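PDB 6DXU: glycosyl hydrolase family 2, TIM barrel domain protein from Parabacteroides merdae ATCC 43184, which probably hydrolyses beta-glucuronides as a glycoside hydrolase family 2 beta-glucuronidase of the human gut microbiome. Local coordinates for residues I638-H643 with I658-N663; V667-N672 with N702-V707. All coordinates share one frame; numbering follows the deposited sequence.

Interaction 1 (I638-H643 with I658-N663)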
# COMPACT_ATOMS: atom_id res chain seq x y z
N ILE D 638 -18.31 63.27 -7.09
CA ILE D 638 -19.65 63.49 -7.61
C ILE D 638 -19.81 62.67 -8.88
O ILE D 638 -18.92 62.67 -9.74
CB ILE D 638 -19.91 65.00 -7.86
CG1 ILE D 638 -21.35 65.25 -8.33
CG2 ILE D 638 -18.89 65.58 -8.83
CD1 ILE D 638 -21.73 66.76 -8.27
N HIS D 639 -20.92 61.96 -9.00
CA HIS D 639 -21.11 61.02 -10.11
C HIS D 639 -22.56 61.04 -10.54
O HIS D 639 -23.43 60.57 -9.80
CB HIS D 639 -20.69 59.60 -9.73
CG HIS D 639 -20.85 58.61 -10.85
ND1 HIS D 639 -19.86 58.37 -11.78
CD2 HIS D 639 -21.89 57.82 -11.20
CE1 HIS D 639 -20.29 57.47 -12.65
NE2 HIS D 639 -21.52 57.12 -12.32
N ILE D 640 -22.83 61.58 -11.73
CA ILE D 640 -24.15 61.44 -12.33
C ILE D 640 -24.34 60.01 -12.78
O ILE D 640 -23.51 59.46 -13.53
CB ILE D 640 -24.30 62.39 -13.54
CG1 ILE D 640 -24.00 63.85 -13.16
CG2 ILE D 640 -25.69 62.22 -14.12
CD1 ILE D 640 -23.57 64.70 -14.37
N TYR D 641 -25.46 59.39 -12.38
CA TYR D 641 -25.74 58.04 -12.85
C TYR D 641 -25.95 58.06 -14.35
O TYR D 641 -26.70 58.90 -14.87
CB TYR D 641 -26.97 57.44 -12.14
CG TYR D 641 -27.38 56.10 -12.71
CD1 TYR D 641 -26.81 54.91 -12.27
CD2 TYR D 641 -28.34 56.02 -13.72
CE1 TYR D 641 -27.18 53.69 -12.81
CE2 TYR D 641 -28.71 54.81 -14.27
CZ TYR D 641 -28.13 53.64 -13.81
OH TYR D 641 -28.52 52.44 -14.36
N GLY D 642 -25.30 57.14 -15.05
CA GLY D 642 -25.53 56.96 -16.48
C GLY D 642 -24.32 57.23 -17.35
O GLY D 642 -24.47 57.56 -18.53
N HIS D 643 -23.12 57.09 -16.80
CA HIS D 643 -21.93 57.25 -17.63
C HIS D 643 -21.89 56.25 -18.79
O HIS D 643 -21.41 56.58 -19.88
CB HIS D 643 -20.67 57.11 -16.78
CG HIS D 643 -20.29 58.37 -16.07
ND1 HIS D 643 -19.09 59.01 -16.29
CD2 HIS D 643 -20.96 59.12 -15.16
CE1 HIS D 643 -19.03 60.10 -15.53
NE2 HIS D 643 -20.15 60.18 -14.84
N ILE D 658 -33.10 62.01 -12.90
CA ILE D 658 -31.64 62.01 -12.93
C ILE D 658 -31.16 61.87 -11.50
O ILE D 658 -31.57 62.66 -10.63
CB ILE D 658 -31.08 63.29 -13.58
CG1 ILE D 658 -31.52 63.39 -15.05
CG2 ILE D 658 -29.56 63.34 -13.45
CD1 ILE D 658 -31.14 64.72 -15.70
N LEU D 659 -30.32 60.87 -11.24
CA LEU D 659 -29.74 60.62 -9.93
C LEU D 659 -28.28 61.02 -9.93
O LEU D 659 -27.55 60.75 -10.90
CB LEU D 659 -29.86 59.13 -9.55
CG LEU D 659 -31.25 58.50 -9.58
CD1 LEU D 659 -31.19 57.03 -9.16
CD2 LEU D 659 -32.21 59.29 -8.70
N VAL D 660 -27.83 61.66 -8.86
CA VAL D 660 -26.42 62.00 -8.68
C VAL D 660 -25.94 61.36 -7.38
O VAL D 660 -26.57 61.55 -6.33
CB VAL D 660 -26.21 63.52 -8.67
CG1 VAL D 660 -24.76 63.87 -8.33
CG2 VAL D 660 -26.59 64.09 -10.04
N TYR D 661 -24.86 60.60 -7.46
CA TYR D 661 -24.26 59.98 -6.27
C TYR D 661 -23.02 60.78 -5.90
O TYR D 661 -22.06 60.87 -6.67
CB TYR D 661 -23.97 58.49 -6.52
CG TYR D 661 -25.28 57.73 -6.44
CD1 TYR D 661 -25.84 57.42 -5.21
CD2 TYR D 661 -26.01 57.44 -7.59
CE1 TYR D 661 -27.06 56.78 -5.12
CE2 TYR D 661 -27.23 56.79 -7.51
CZ TYR D 661 -27.76 56.47 -6.26
OH TYR D 661 -28.98 55.85 -6.16
N SER D 662 -23.07 61.43 -4.74
CA SER D 662 -22.05 62.38 -4.35
C SER D 662 -22.02 62.45 -2.84
O SER D 662 -23.04 62.22 -2.18
CB SER D 662 -22.35 63.77 -4.95
OG SER D 662 -21.39 64.74 -4.55
N ASN D 663 -20.84 62.71 -2.29
CA ASN D 663 -20.72 62.99 -0.86
C ASN D 663 -20.69 64.48 -0.59
O ASN D 663 -20.48 64.89 0.56
CB ASN D 663 -19.48 62.31 -0.26
CG ASN D 663 -18.21 62.66 -1.01
OD1 ASN D 663 -18.21 63.48 -1.93
ND2 ASN D 663 -17.11 62.03 -0.61
O HOH W 1 -29.48 59.51 -13.72
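His639 and Tyr661 face each other as a hydrogen-bonded antiparallel pair, and their two backbone bonds are unequal. Tyr661 N reaches His639 O at 2.7 Å and nearly straight (163°), whereas the return bond from His639 N to Tyr661 O is bent and weak. Two residues on, Tyr641 N donates to Leu659 O at 2.9 Å, just past the end of strand 638-640. A water then takes over from direct pairing, accepting from Leu659 N and donating to Tyr641 O.

One face carries Ile638, Ile640, Val660 and Ser662, apolar but for the serine hydroxyl. With CG1 anti to its backbone N (chi1 -176°), Ile638 swings that branch obliquely across Val660, CG1 to CG1 at 3.7 Å. The other methyl of Val660, CG2, meets Ile640 CG1 at 4.1 Å, while Ile640 CG2 lies beside Ile658 CG2. Ser662 OG, packed 3.6 Å from Ile638 CB, is bonded to the carbonyl O of Met637, just before the strand. The arrangement is that of an edge strand on a small antiparallel sheet: 638-640 borders strand 655-662, whose other side pairs with 692-696. Ile638 and Ile640 turn their side chains onto strands 700-710 and 715-726 of a second sheet, as in a beta-sandwich core.

On the opposite face, the polar ends are buried against helices 565-579 and 623-632. Tyr661 OH bonds Asp573 of the first helix, His639 NE2 bonds Glu623 of the second, and Tyr641 OH is held by both Ser566 and His524.

Interaction 2 (V667-N672 with N702-V707)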
# COMPACT_ATOMS: atom_id res chain seq x y z
N VAL D 667 -25.49 70.11 -4.30
CA VAL D 667 -25.20 69.88 -5.70
C VAL D 667 -26.18 70.67 -6.55
O VAL D 667 -27.39 70.68 -6.26
CB VAL D 667 -25.27 68.38 -6.06
CG1 VAL D 667 -25.14 68.18 -7.58
CG2 VAL D 667 -24.19 67.59 -5.32
N GLU D 668 -25.68 71.33 -7.58
CA GLU D 668 -26.52 71.93 -8.61
C GLU D 668 -26.40 71.12 -9.90
O GLU D 668 -25.29 70.78 -10.33
CB GLU D 668 -26.12 73.39 -8.87
CG GLU D 668 -27.03 74.10 -9.87
CD GLU D 668 -26.84 75.60 -9.86
OE1 GLU D 668 -27.69 76.31 -10.45
OE2 GLU D 668 -25.83 76.06 -9.29
N LEU D 669 -27.54 70.80 -10.50
CA LEU D 669 -27.59 70.09 -11.77
C LEU D 669 -27.90 71.05 -12.91
O LEU D 669 -28.77 71.92 -12.80
CB LEU D 669 -28.66 69.00 -11.74
CG LEU D 669 -28.64 67.97 -12.87
CD1 LEU D 669 -27.46 67.02 -12.71
CD2 LEU D 669 -29.94 67.18 -12.88
N PHE D 670 -27.21 70.86 -14.04
CA PHE D 670 -27.44 71.62 -15.26
C PHE D 670 -27.75 70.66 -16.40
O PHE D 670 -27.04 69.66 -16.58
CB PHE D 670 -26.22 72.45 -15.64
CG PHE D 670 -25.81 73.44 -14.59
CD1 PHE D 670 -26.19 74.78 -14.69
CD2 PHE D 670 -25.01 73.06 -13.52
CE1 PHE D 670 -25.81 75.71 -13.73
CE2 PHE D 670 -24.62 73.98 -12.56
CZ PHE D 670 -25.03 75.31 -12.66
N VAL D 671 -28.80 70.95 -17.16
CA VAL D 671 -29.13 70.17 -18.35
C VAL D 671 -29.06 71.10 -19.55
O VAL D 671 -29.83 72.07 -19.63
CB VAL D 671 -30.51 69.50 -18.25
CG1 VAL D 671 -30.87 68.82 -19.57
CG2 VAL D 671 -30.51 68.48 -17.11
N ASN D 672 -28.11 70.84 -20.46
CA ASN D 672 -27.85 71.72 -21.60
C ASN D 672 -27.57 73.15 -21.15
O ASN D 672 -28.00 74.12 -21.78
CB ASN D 672 -29.00 71.64 -22.59
CG ASN D 672 -29.20 70.23 -23.11
OD1 ASN D 672 -28.22 69.56 -23.44
ND2 ASN D 672 -30.44 69.76 -23.14
N ASN D 702 -27.95 65.42 -25.28
CA ASN D 702 -28.05 66.28 -24.11
C ASN D 702 -26.76 66.22 -23.31
O ASN D 702 -26.12 65.17 -23.23
CB ASN D 702 -29.22 65.88 -23.23
CG ASN D 702 -30.55 66.01 -23.94
OD1 ASN D 702 -31.25 67.00 -23.78
ND2 ASN D 702 -30.89 65.01 -24.73
N GLU D 703 -26.40 67.34 -22.68
CA GLU D 703 -25.25 67.37 -21.79
C GLU D 703 -25.74 67.66 -20.38
O GLU D 703 -26.38 68.68 -20.14
CB GLU D 703 -24.19 68.39 -22.23
CG GLU D 703 -23.04 68.55 -21.21
CD GLU D 703 -21.88 69.37 -21.76
OE1 GLU D 703 -21.33 68.95 -22.80
OE2 GLU D 703 -21.52 70.42 -21.15
N ILE D 704 -25.44 66.74 -19.46
CA ILE D 704 -25.84 66.84 -18.06
C ILE D 704 -24.59 67.09 -17.24
O ILE D 704 -23.62 66.34 -17.34
CB ILE D 704 -26.58 65.58 -17.59
CG1 ILE D 704 -27.81 65.33 -18.47
CG2 ILE D 704 -26.96 65.69 -16.11
CD1 ILE D 704 -27.61 64.26 -19.52
N ARG D 705 -24.62 68.15 -16.45
CA ARG D 705 -23.48 68.55 -15.64
C ARG D 705 -23.95 68.74 -14.20
O ARG D 705 -25.04 69.25 -13.95
CB ARG D 705 -22.85 69.86 -16.18
CG ARG D 705 -21.66 70.37 -15.37
CD ARG D 705 -21.09 71.65 -15.96
NE ARG D 705 -20.67 71.47 -17.35
CZ ARG D 705 -19.43 71.19 -17.73
NH1 ARG D 705 -18.47 71.06 -16.81
NH2 ARG D 705 -19.14 71.04 -19.01
N ALA D 706 -23.11 68.31 -13.27
CA ALA D 706 -23.43 68.41 -11.85
C ALA D 706 -22.24 69.07 -11.18
O ALA D 706 -21.09 68.70 -11.44
CB ALA D 706 -23.71 67.02 -11.25
N VAL D 707 -22.51 70.06 -10.34
CA VAL D 707 -21.47 70.79 -9.62
C VAL D 707 -21.77 70.67 -8.14
O VAL D 707 -22.89 70.96 -7.71
CB VAL D 707 -21.41 72.27 -10.05
CG1 VAL D 707 -20.29 73.00 -9.30
CG2 VAL D 707 -21.21 72.39 -11.55
O HOH W 2 -25.36 71.12 -18.93
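The Phe670 ring has Arg705 O at its edge, in the ring plane, with CD2 3.8 Å from that oxygen; Val707 CG2 approaches CE2 obliquely at 3.9 Å. The amides of Asn672 and Asn702 have their planes turned 34° apart. Asn672 ND2 donates to Asn702 OD1 at 2.9 Å, almost in the plane of its own amide, and Asn672 OD1 accepts from Glu703 N at 3.0 Å. With CG anti to its carbonyl carbon (chi1 -60°), Asn672 carries both amide atoms across to strand 700-710.

Behind these groups runs a regular antiparallel ladder: Glu668 with Val707 and Phe670 with Arg705 each exchange two backbone bonds, and Asn672 N continues the series to Glu703 O. The strands are neighbours in a five-stranded mixed sheet, flanked by 674-680 and 715-726. On the buried face Leu669 CD1 lies alongside Ile704 CG2 at 3.7 Å and also touches Ala706 CB; Leu669 and Val671 face Cys695 of strand 692-696. On the other face Arg705 NH2 bridges to Glu703 OE2 at 3.3 Å, from above the carboxylate plane.

Asn702 OD1 also accepts from Gln698 N; an alanine here would remove this shared acceptor, probably leaving Gln698 N without its mate and the Asn672 amide less firmly fixed. The contact thus combines a backbone ladder, a hydrocarbon face, a salt bridge, and side-chain amide hydrogen bonds where strand 666-671 stops.

In the fold
From the N terminus, the chain passes through strand 638-640, crosses to the second sheet as 647-649 and returns in 655-662, so interaction 1 closes a loop of fourteen residues. A short connection leads into 666-671, and the chain then runs through 674-680 and 692-696, the latter crossing back to the first sheet, before interaction 2 closes a longer loop at 700-710. The two contacts follow in series, neither nested nor crossed. Their centres lie about 10 Å apart, where the apolar faces of the sheets meet: Ile638 CD1 packs 3.6 Å from Ala706 CB, and Ile640 CG1 lies 3.7 Å from the same methyl. The other face of the interaction 1 sheet rests on helices 565-579 and 623-632.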